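Local coordinates for protein glycerophosphodiester phosphodiesterase (Parabacteroides distasonis, PDB 3NO3) that belongs to the glycerophosphodiester phosphodiesterase family, adopts a TIM-barrel fold and binds a magnesium ion in its barrel, at residues I101-S106 / D134-N139; D115-S120 / C143-R148; V155-G160 / L170-L175. One frame throughout, in Å; residues are numbered along the deposited sequence.

How the contacts relate
From the N terminus, strand 99-104 leads into helix 110-126 and back through strand 133-137, and contact 1 closes this beta-alpha-beta loop where 101-106 and 134-139 pair. Contact 2 joins helix 110-126 to helix 140-149; its segments alternate with those of contact 1 along the chain, so the two loops cross. Contact 3 follows in series, closing the shorter beta-alpha-beta loop from strand 155-157 through helix 164-169 to strand 174-178. Contacts 1 and 3 belong to one sheet, since strands 133-137 and 155-157 are neighbours, whereas contact 2 lies in the surrounding helices: F146 packs on Y135 of contact 1, C143 on F172 of contact 3.

Contact 1: I101-S106 / D134-N139; sequences IFELKS and DYISFN. With MG (magnesium ion), chain B.
F102 offers one face of its ring to the edge of Y135, whose CE1 lies over the rim of that face; centroids 5.3 Å apart and planes 68° apart make an edge-to-face pair. The pair sits on two neighbouring parallel strands of the TIM barrel, 99-104 and 133-137, which complete a right-handed beta-alpha-beta unit through helix 110-126. F102 N donates to D134 O at 2.9 Å, F102 O accepts from I136 N, and I136 O takes the N-H of L104. F102 and Y135 face the surrounding helices, where F146 stacks on Y135. The other face of the sheet carries I101, E103, D134 and I136, and D134 is held by a salt bridge to R99. I136 CG1 stands between its own backbone N and carbonyl carbon (chi1 66°), and comes within 3.6 Å of E103 CB, the two side chains crossing at about a right angle. E103, extended beyond CG, carries OE1 to the magnesium ion at 2.0 Å, a site shared with E39 and D41. Its other oxygen, OE2, meets the edge of the F138 ring and accepts from a water that also donates to L104 O and accepts from F138 N, a second-shell network that probably helps fix the carboxylate's rotation. Where both strands end, S137 OG donates to L104 O at 2.8 Å while accepting from N139 N in an ST turn.

Contact 2: D115-S120 / C143-R148; sequences DAARLS and CKEFIR
A117 and F146 bring helices 110-126 and 140-149 together, flanked along the first helix by polar groups bonded within their own helix. D115, at the start of the segment, works within its helix: OD1 receives R118 NH1 at 2.8 Å in a salt bridge, on its anti side and close to the guanidinium plane, with a weaker bond from R118 NH2. A116 contributes its carbonyl oxygen, gripped by both S120 N and S120 OG, which reach it from opposite faces of its plane. A117 comes next and points toward the partner helix. Its CB sits over the centre of the F146 ring, 3.9 Å from the centroid and 11° off the ring normal, a CH-pi contact; the same CB touches E145 CB, also at 3.9 Å. Alanine's small side chain is matched by a close approach of the segment axes, 8.7 Å at a crossing angle of -37°. Both helices belong to the outer layer of the TIM barrel, and F146 reaches down between them to L104 of strand 99-104. R118 NH1 also donates to a water that in turn donates to E145 OE2. The E145 chain bends at chi2 (63°), and its carboxylate is gripped side-on by R148: NE meets OE1 from above the carboxylate plane in a nearly straight bond, and NH2 meets OE2 on its syn side. The nearby positive charges would probably favour an ionised E145. At S120, CB approaches the F146 ring in its plane, 3.9 Å from CE1.

Contact 3: V155-G160 / L170-L175; sequences VSYLNG and LGFTGL
F172 turns the edge of its ring to the backbone of 155-160, with CD2 3.5 Å from V155 O. Its CG lies anti to the carbonyl carbon (chi1 -76°), and farther round the ring CE2 comes within 3.5 Å of Y157 CB. The two aromatic rings meet obliquely, their planes 56° apart, and V155 CG1 adds a looser apolar touch at CD2. T173 sets OG1 between its backbone N and carbonyl carbon (chi1 69°), and there the hydroxyl oxygen accepts from V155 N at 3.0 Å; it is also hydrogen-bonded to E154. V155 O accepts in return from T173 N, in the carbonyl plane, and weakly from G174 N. Here strands 155-157 and 174-178 begin to pair in parallel as neighbours in the TIM barrel, the ends of a beta-alpha-beta unit that runs through helix 164-169. A Schellman motif at G171 ends that helix. S156 OG packs against the backbone of G174, 3.4 Å from its C. Y157 N gives only a weak bond to G174 O, at 3.5 Å, and the Y157 hydroxyl is hydrogen-bonded to E161.

Contact 1: I101-S106 / D134-N139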
loop_
_atom_site.group_PDB
_atom_site.type_symbol
_atom_site.label_atom_id
_atom_site.label_comp_id
_atom_site.label_asym_id
_atom_site.label_seq_id
_atom_site.Cartn_x
_atom_site.Cartn_y
_atom_site.Cartn_z
ATOM N N ILE A 101 3.656 -2.744 1.745
ATOM C CA ILE A 101 2.514 -1.872 1.957
ATOM C C ILE A 101 1.323 -2.504 1.217
ATOM O O ILE A 101 1.180 -2.370 0.027
ATOM C CB ILE A 101 2.778 -0.408 1.507
ATOM C CG1 ILE A 101 4.097 0.141 2.092
ATOM C CG2 ILE A 101 1.615 0.464 1.913
ATOM C CD1 ILE A 101 4.235 0.105 3.623
ATOM N N PHE A 102 0.490 -3.228 1.962
ATOM C CA PHE A 102 -0.483 -4.181 1.449
ATOM C C PHE A 102 -1.801 -3.442 1.428
ATOM O O PHE A 102 -2.372 -3.208 2.490
ATOM C CB PHE A 102 -0.491 -5.350 2.457
ATOM C CG PHE A 102 -1.356 -6.562 2.125
ATOM C CD1 PHE A 102 -2.741 -6.498 1.893
ATOM C CD2 PHE A 102 -0.780 -7.824 2.191
ATOM C CE1 PHE A 102 -3.485 -7.635 1.682
ATOM C CE2 PHE A 102 -1.518 -8.963 1.968
ATOM C CZ PHE A 102 -2.855 -8.878 1.706
ATOM N N GLU A 103 -2.267 -3.049 0.243
ATOM C CA GLU A 103 -3.610 -2.511 0.097
ATOM C C GLU A 103 -4.620 -3.643 -0.124
ATOM O O GLU A 103 -4.581 -4.304 -1.171
ATOM C CB GLU A 103 -3.732 -1.470 -1.020
ATOM C CG GLU A 103 -5.156 -0.910 -1.048
ATOM C CD GLU A 103 -5.413 0.212 -2.050
ATOM O OE1 GLU A 103 -4.468 0.841 -2.580
ATOM O OE2 GLU A 103 -6.601 0.505 -2.253
ATOM N N LEU A 104 -5.535 -3.854 0.815
ATOM C CA LEU A 104 -6.674 -4.752 0.520
ATOM C C LEU A 104 -7.745 -3.910 -0.196
ATOM O O LEU A 104 -8.255 -2.913 0.357
ATOM C CB LEU A 104 -7.264 -5.412 1.761
ATOM C CG LEU A 104 -8.284 -6.520 1.544
ATOM C CD1 LEU A 104 -7.673 -7.729 0.702
ATOM C CD2 LEU A 104 -8.882 -6.979 2.924
ATOM N N LYS A 105 -8.092 -4.323 -1.404
ATOM C CA LYS A 105 -9.171 -3.678 -2.179
ATOM C C LYS A 105 -10.506 -3.894 -1.511
ATOM O O LYS A 105 -10.683 -4.853 -0.742
ATOM C CB LYS A 105 -9.208 -4.247 -3.579
ATOM C CG LYS A 105 -7.939 -3.969 -4.412
ATOM C CD LYS A 105 -7.769 -2.492 -4.805
ATOM C CE LYS A 105 -8.921 -1.923 -5.677
ATOM N NZ LYS A 105 -8.437 -0.706 -6.413
ATOM N N SER A 106 -11.439 -2.997 -1.776
ATOM C CA SER A 106 -12.779 -3.083 -1.223
ATOM C C SER A 106 -13.576 -4.248 -1.852
ATOM O O SER A 106 -13.640 -4.369 -3.103
ATOM C CB SER A 106 -13.532 -1.774 -1.476
ATOM O OG SER A 106 -14.764 -1.757 -0.777
ATOM N N ASP A 134 2.532 -3.871 6.457
ATOM C CA ASP A 134 1.635 -2.808 6.920
ATOM C C ASP A 134 0.393 -2.843 6.031
ATOM O O ASP A 134 0.501 -3.069 4.832
ATOM C CB ASP A 134 2.304 -1.433 6.763
ATOM C CG ASP A 134 3.586 -1.275 7.557
ATOM O OD1 ASP A 134 3.975 -2.139 8.400
ATOM O OD2 ASP A 134 4.217 -0.225 7.326
ATOM N N TYR A 135 -0.795 -2.665 6.609
ATOM C CA TYR A 135 -2.041 -2.745 5.861
ATOM C C TYR A 135 -2.643 -1.357 5.635
ATOM O O TYR A 135 -2.577 -0.454 6.525
ATOM C CB TYR A 135 -3.062 -3.611 6.633
ATOM C CG TYR A 135 -2.607 -5.026 6.860
ATOM C CD1 TYR A 135 -2.552 -5.937 5.798
ATOM C CD2 TYR A 135 -2.233 -5.464 8.120
ATOM C CE1 TYR A 135 -2.132 -7.255 5.981
ATOM C CE2 TYR A 135 -1.767 -6.808 8.324
ATOM C CZ TYR A 135 -1.717 -7.692 7.228
ATOM O OH TYR A 135 -1.324 -9.024 7.415
ATOM N N ILE A 136 -3.226 -1.187 4.456
ATOM C CA ILE A 136 -3.972 0.016 4.101
ATOM C C ILE A 136 -5.252 -0.396 3.381
ATOM O O ILE A 136 -5.251 -1.411 2.693
ATOM C CB ILE A 136 -3.124 0.997 3.258
ATOM C CG1 ILE A 136 -2.753 0.435 1.868
ATOM C CG2 ILE A 136 -1.791 1.382 4.013
ATOM C CD1 ILE A 136 -1.943 1.441 0.935
ATOM N N SER A 137 -6.339 0.368 3.493
ATOM C CA SER A 137 -7.560 0.054 2.726
ATOM C C SER A 137 -8.480 1.266 2.671
ATOM O O SER A 137 -8.539 2.037 3.625
ATOM C CB SER A 137 -8.332 -1.131 3.350
ATOM O OG SER A 137 -9.416 -1.557 2.560
ATOM N N PHE A 138 -9.202 1.426 1.573
ATOM C CA PHE A 138 -10.352 2.329 1.558
ATOM C C PHE A 138 -11.530 1.844 2.359
ATOM O O PHE A 138 -12.420 2.649 2.652
ATOM C CB PHE A 138 -10.862 2.552 0.115
ATOM C CG PHE A 138 -9.937 3.435 -0.713
ATOM C CD1 PHE A 138 -10.070 4.814 -0.681
ATOM C CD2 PHE A 138 -8.942 2.888 -1.497
ATOM C CE1 PHE A 138 -9.201 5.631 -1.422
ATOM C CE2 PHE A 138 -8.100 3.699 -2.263
ATOM C CZ PHE A 138 -8.234 5.059 -2.212
ATOM N N ASN A 139 -11.597 0.534 2.627
ATOM C CA ASN A 139 -12.758 -0.063 3.244
ATOM C C ASN A 139 -12.640 -0.128 4.742
ATOM O O ASN A 139 -11.715 -0.774 5.276
ATOM C CB ASN A 139 -12.973 -1.497 2.708
ATOM C CG ASN A 139 -14.303 -2.062 3.147
ATOM O OD1 ASN A 139 -14.412 -2.673 4.224
ATOM N ND2 ASN A 139 -15.349 -1.808 2.345
HETATM MG MG MG B . -3.222 0.840 -4.143
HETATM O O HOH W 1 -8.578 -0.324 -0.661
HETATM O O HOH W 2 -15.117 0.586 0.490
HETATM O O HOH W 3 -1.966 0.863 -5.894
HETATM O O HOH W 4 -4.814 1.267 -5.509
#

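Contact 2: D115-S120 / C143-R148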
loop_
_atom_site.group_PDB
_atom_site.type_symbol
_atom_site.label_atom_id
_atom_site.label_comp_id
_atom_site.label_asym_id
_atom_site.label_seq_id
_atom_site.Cartn_x
_atom_site.Cartn_y
_atom_site.Cartn_z
ATOM N N ASP A 115 -13.796 -11.375 5.654
ATOM C CA ASP A 115 -13.217 -12.613 5.146
ATOM C C ASP A 115 -11.911 -12.394 4.364
ATOM O O ASP A 115 -10.950 -13.112 4.610
ATOM C CB ASP A 115 -14.192 -13.403 4.314
ATOM C CG ASP A 115 -15.380 -13.944 5.120
ATOM O OD1 ASP A 115 -15.302 -14.197 6.326
ATOM O OD2 ASP A 115 -16.424 -14.098 4.488
ATOM N N ALA A 116 -11.853 -11.370 3.522
ATOM C CA ALA A 116 -10.652 -11.069 2.744
ATOM C C ALA A 116 -9.510 -10.626 3.670
ATOM O O ALA A 116 -8.339 -11.037 3.490
ATOM C CB ALA A 116 -10.959 -10.013 1.664
ATOM N N ALA A 117 -9.849 -9.855 4.712
ATOM C CA ALA A 117 -8.854 -9.439 5.691
ATOM C C ALA A 117 -8.323 -10.616 6.544
ATOM O O ALA A 117 -7.119 -10.728 6.736
ATOM C CB ALA A 117 -9.387 -8.325 6.563
ATOM N N ARG A 118 -9.210 -11.464 7.025
ATOM C CA ARG A 118 -8.790 -12.675 7.734
ATOM C C ARG A 118 -7.852 -13.540 6.877
ATOM O O ARG A 118 -6.786 -13.951 7.347
ATOM C CB ARG A 118 -10.007 -13.496 8.174
ATOM C CG ARG A 118 -9.626 -14.705 9.062
ATOM C CD ARG A 118 -10.750 -15.667 9.405
ATOM N NE ARG A 118 -11.336 -16.241 8.190
ATOM C CZ ARG A 118 -12.462 -15.833 7.592
ATOM N NH1 ARG A 118 -13.222 -14.821 8.067
ATOM N NH2 ARG A 118 -12.847 -16.456 6.478
ATOM N N LEU A 119 -8.232 -13.795 5.618
ATOM C CA LEU A 119 -7.416 -14.659 4.761
ATOM C C LEU A 119 -6.072 -14.005 4.426
ATOM O O LEU A 119 -5.065 -14.699 4.236
ATOM C CB LEU A 119 -8.160 -15.110 3.508
ATOM C CG LEU A 119 -9.332 -16.079 3.698
ATOM C CD1 LEU A 119 -10.155 -16.201 2.388
ATOM C CD2 LEU A 119 -8.924 -17.440 4.127
ATOM N N SER A 120 -6.065 -12.671 4.310
ATOM C CA SER A 120 -4.850 -11.906 4.093
ATOM C C SER A 120 -3.885 -12.062 5.264
ATOM O O SER A 120 -2.725 -12.423 5.071
ATOM C CB SER A 120 -5.142 -10.411 3.896
ATOM O OG SER A 120 -5.789 -10.150 2.668
ATOM N N CYS A 143 -10.301 -2.590 7.351
ATOM C CA CYS A 143 -9.394 -1.955 8.328
ATOM C C CYS A 143 -9.701 -2.413 9.755
ATOM O O CYS A 143 -8.810 -2.773 10.475
ATOM C CB CYS A 143 -9.515 -0.442 8.264
ATOM S SG CYS A 143 -8.901 0.328 6.714
ATOM N N LYS A 144 -10.974 -2.417 10.134
ATOM C CA LYS A 144 -11.340 -2.813 11.503
ATOM C C LYS A 144 -10.961 -4.271 11.800
ATOM O O LYS A 144 -10.465 -4.594 12.906
ATOM C CB LYS A 144 -12.844 -2.577 11.748
ATOM C CG LYS A 144 -13.261 -1.100 11.979
ATOM C CD LYS A 144 -14.813 -1.010 12.076
ATOM C CE LYS A 144 -15.286 0.276 12.640
ATOM N NZ LYS A 144 -16.786 0.289 12.585
ATOM N N GLU A 145 -11.135 -5.143 10.809
ATOM C CA GLU A 145 -10.725 -6.545 10.965
ATOM C C GLU A 145 -9.219 -6.705 11.035
ATOM O O GLU A 145 -8.735 -7.477 11.845
ATOM C CB GLU A 145 -11.317 -7.395 9.825
ATOM C CG GLU A 145 -11.208 -8.915 10.031
ATOM C CD GLU A 145 -11.964 -9.461 11.245
ATOM O OE1 GLU A 145 -12.614 -8.716 12.016
ATOM O OE2 GLU A 145 -11.880 -10.692 11.455
ATOM N N PHE A 146 -8.451 -5.962 10.233
ATOM C CA PHE A 146 -6.985 -5.980 10.407
ATOM C C PHE A 146 -6.536 -5.500 11.809
ATOM O O PHE A 146 -5.707 -6.120 12.475
ATOM C CB PHE A 146 -6.288 -5.104 9.352
ATOM C CG PHE A 146 -6.238 -5.704 7.967
ATOM C CD1 PHE A 146 -5.655 -6.952 7.738
ATOM C CD2 PHE A 146 -6.664 -4.960 6.875
ATOM C CE1 PHE A 146 -5.559 -7.489 6.439
ATOM C CE2 PHE A 146 -6.626 -5.500 5.581
ATOM C CZ PHE A 146 -6.054 -6.761 5.368
ATOM N N ILE A 147 -7.151 -4.432 12.278
ATOM C CA ILE A 147 -6.867 -3.909 13.621
ATOM C C ILE A 147 -7.178 -4.981 14.701
ATOM O O ILE A 147 -6.360 -5.222 15.605
ATOM C CB ILE A 147 -7.651 -2.576 13.860
ATOM C CG1 ILE A 147 -7.070 -1.443 12.980
ATOM C CG2 ILE A 147 -7.619 -2.145 15.365
ATOM C CD1 ILE A 147 -8.043 -0.266 12.782
ATOM N N ARG A 148 -8.340 -5.621 14.587
ATOM C CA ARG A 148 -8.783 -6.640 15.545
ATOM C C ARG A 148 -7.865 -7.870 15.531
ATOM O O ARG A 148 -7.480 -8.357 16.580
ATOM C CB ARG A 148 -10.222 -7.099 15.229
ATOM C CG ARG A 148 -10.817 -8.057 16.257
ATOM C CD ARG A 148 -12.192 -8.575 15.808
ATOM N NE ARG A 148 -12.116 -9.592 14.762
ATOM C CZ ARG A 148 -11.791 -10.883 14.942
ATOM N NH1 ARG A 148 -11.451 -11.369 16.139
ATOM N NH2 ARG A 148 -11.788 -11.724 13.893
HETATM O O HOH W 5 -12.960 -12.941 10.209
#

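Contact 3: V155-G160 / L170-L175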
loop_
_atom_site.group_PDB
_atom_site.type_symbol
_atom_site.label_atom_id
_atom_site.label_comp_id
_atom_site.label_asym_id
_atom_site.label_seq_id
_atom_site.Cartn_x
_atom_site.Cartn_y
_atom_site.Cartn_z
ATOM N N VAL A 155 -1.887 -0.295 10.542
ATOM C CA VAL A 155 -3.101 -0.196 9.760
ATOM C C VAL A 155 -3.432 1.303 9.489
ATOM O O VAL A 155 -3.606 2.076 10.454
ATOM C CB VAL A 155 -4.304 -0.853 10.424
ATOM C CG1 VAL A 155 -5.471 -0.816 9.472
ATOM C CG2 VAL A 155 -4.000 -2.312 10.877
ATOM N N SER A 156 -3.514 1.710 8.209
ATOM C CA SER A 156 -3.856 3.084 7.843
ATOM C C SER A 156 -5.104 3.155 6.969
ATOM O O SER A 156 -5.330 2.283 6.125
ATOM C CB SER A 156 -2.706 3.802 7.170
ATOM O OG SER A 156 -1.578 3.742 7.969
ATOM N N TYR A 157 -5.898 4.205 7.159
ATOM C CA TYR A 157 -7.106 4.385 6.377
ATOM C C TYR A 157 -6.779 5.177 5.127
ATOM O O TYR A 157 -6.031 6.162 5.212
ATOM C CB TYR A 157 -8.107 5.160 7.190
ATOM C CG TYR A 157 -9.509 5.252 6.681
ATOM C CD1 TYR A 157 -10.212 4.120 6.226
ATOM C CD2 TYR A 157 -10.202 6.432 6.775
ATOM C CE1 TYR A 157 -11.505 4.205 5.829
ATOM C CE2 TYR A 157 -11.526 6.522 6.409
ATOM C CZ TYR A 157 -12.180 5.406 5.959
ATOM O OH TYR A 157 -13.474 5.531 5.570
ATOM N N LEU A 158 -7.377 4.803 3.981
ATOM C CA LEU A 158 -7.163 5.516 2.717
ATOM C C LEU A 158 -8.204 6.572 2.340
ATOM O O LEU A 158 -7.928 7.409 1.509
ATOM C CB LEU A 158 -7.033 4.523 1.546
ATOM C CG LEU A 158 -5.704 3.784 1.416
ATOM C CD1 LEU A 158 -5.931 2.572 0.469
ATOM C CD2 LEU A 158 -4.576 4.692 0.885
ATOM N N ASN A 159 -9.397 6.541 2.924
ATOM C CA ASN A 159 -10.548 7.201 2.246
ATOM C C ASN A 159 -10.682 8.708 2.468
ATOM O O ASN A 159 -11.394 9.391 1.701
ATOM C CB ASN A 159 -11.839 6.494 2.633
ATOM C CG ASN A 159 -12.964 6.798 1.690
ATOM O OD1 ASN A 159 -12.829 6.552 0.520
ATOM N ND2 ASN A 159 -14.068 7.393 2.191
ATOM N N GLY A 160 -10.035 9.243 3.509
ATOM C CA GLY A 160 -9.776 10.671 3.572
ATOM C C GLY A 160 -10.711 11.513 4.438
ATOM O O GLY A 160 -10.439 12.705 4.607
ATOM N N LEU A 170 -10.400 4.590 16.821
ATOM C CA LEU A 170 -10.717 3.292 16.172
ATOM C C LEU A 170 -9.553 2.275 16.185
ATOM O O LEU A 170 -9.760 1.121 15.795
ATOM C CB LEU A 170 -11.267 3.504 14.733
ATOM C CG LEU A 170 -12.672 4.190 14.697
ATOM C CD1 LEU A 170 -13.052 4.721 13.310
ATOM C CD2 LEU A 170 -13.793 3.274 15.190
ATOM N N GLY A 171 -8.370 2.667 16.677
ATOM C CA GLY A 171 -7.191 1.781 16.693
ATOM C C GLY A 171 -6.329 1.823 15.448
ATOM O O GLY A 171 -5.442 0.990 15.285
ATOM N N PHE A 172 -6.509 2.816 14.589
ATOM C CA PHE A 172 -5.591 2.972 13.459
ATOM C C PHE A 172 -4.243 3.429 13.962
ATOM O O PHE A 172 -4.165 4.108 15.003
ATOM C CB PHE A 172 -6.114 4.001 12.461
ATOM C CG PHE A 172 -7.246 3.506 11.578
ATOM C CD1 PHE A 172 -8.566 3.550 11.993
ATOM C CD2 PHE A 172 -6.965 2.963 10.323
ATOM C CE1 PHE A 172 -9.595 3.089 11.156
ATOM C CE2 PHE A 172 -7.977 2.511 9.517
ATOM C CZ PHE A 172 -9.281 2.586 9.917
ATOM N N THR A 173 -3.188 3.057 13.240
ATOM C CA THR A 173 -1.856 3.530 13.515
ATOM C C THR A 173 -1.403 4.626 12.525
ATOM O O THR A 173 -0.336 5.184 12.720
ATOM C CB THR A 173 -0.822 2.388 13.500
ATOM O OG1 THR A 173 -0.687 1.922 12.162
ATOM C CG2 THR A 173 -1.260 1.265 14.417
ATOM N N GLY A 174 -2.200 4.939 11.502
ATOM C CA GLY A 174 -1.883 6.017 10.592
ATOM C C GLY A 174 -2.999 6.407 9.631
ATOM O O GLY A 174 -4.050 5.792 9.626
ATOM N N LEU A 175 -2.792 7.500 8.905
ATOM C CA LEU A 175 -3.579 7.852 7.748
ATOM C C LEU A 175 -2.694 7.745 6.516
ATOM O O LEU A 175 -1.468 7.890 6.593
ATOM C CB LEU A 175 -4.164 9.269 7.859
ATOM C CG LEU A 175 -3.339 10.544 7.931
ATOM C CD1 LEU A 175 -2.745 10.984 6.608
ATOM C CD2 LEU A 175 -4.266 11.672 8.550
HETATM O O HOH W 6 0.436 6.251 7.457
#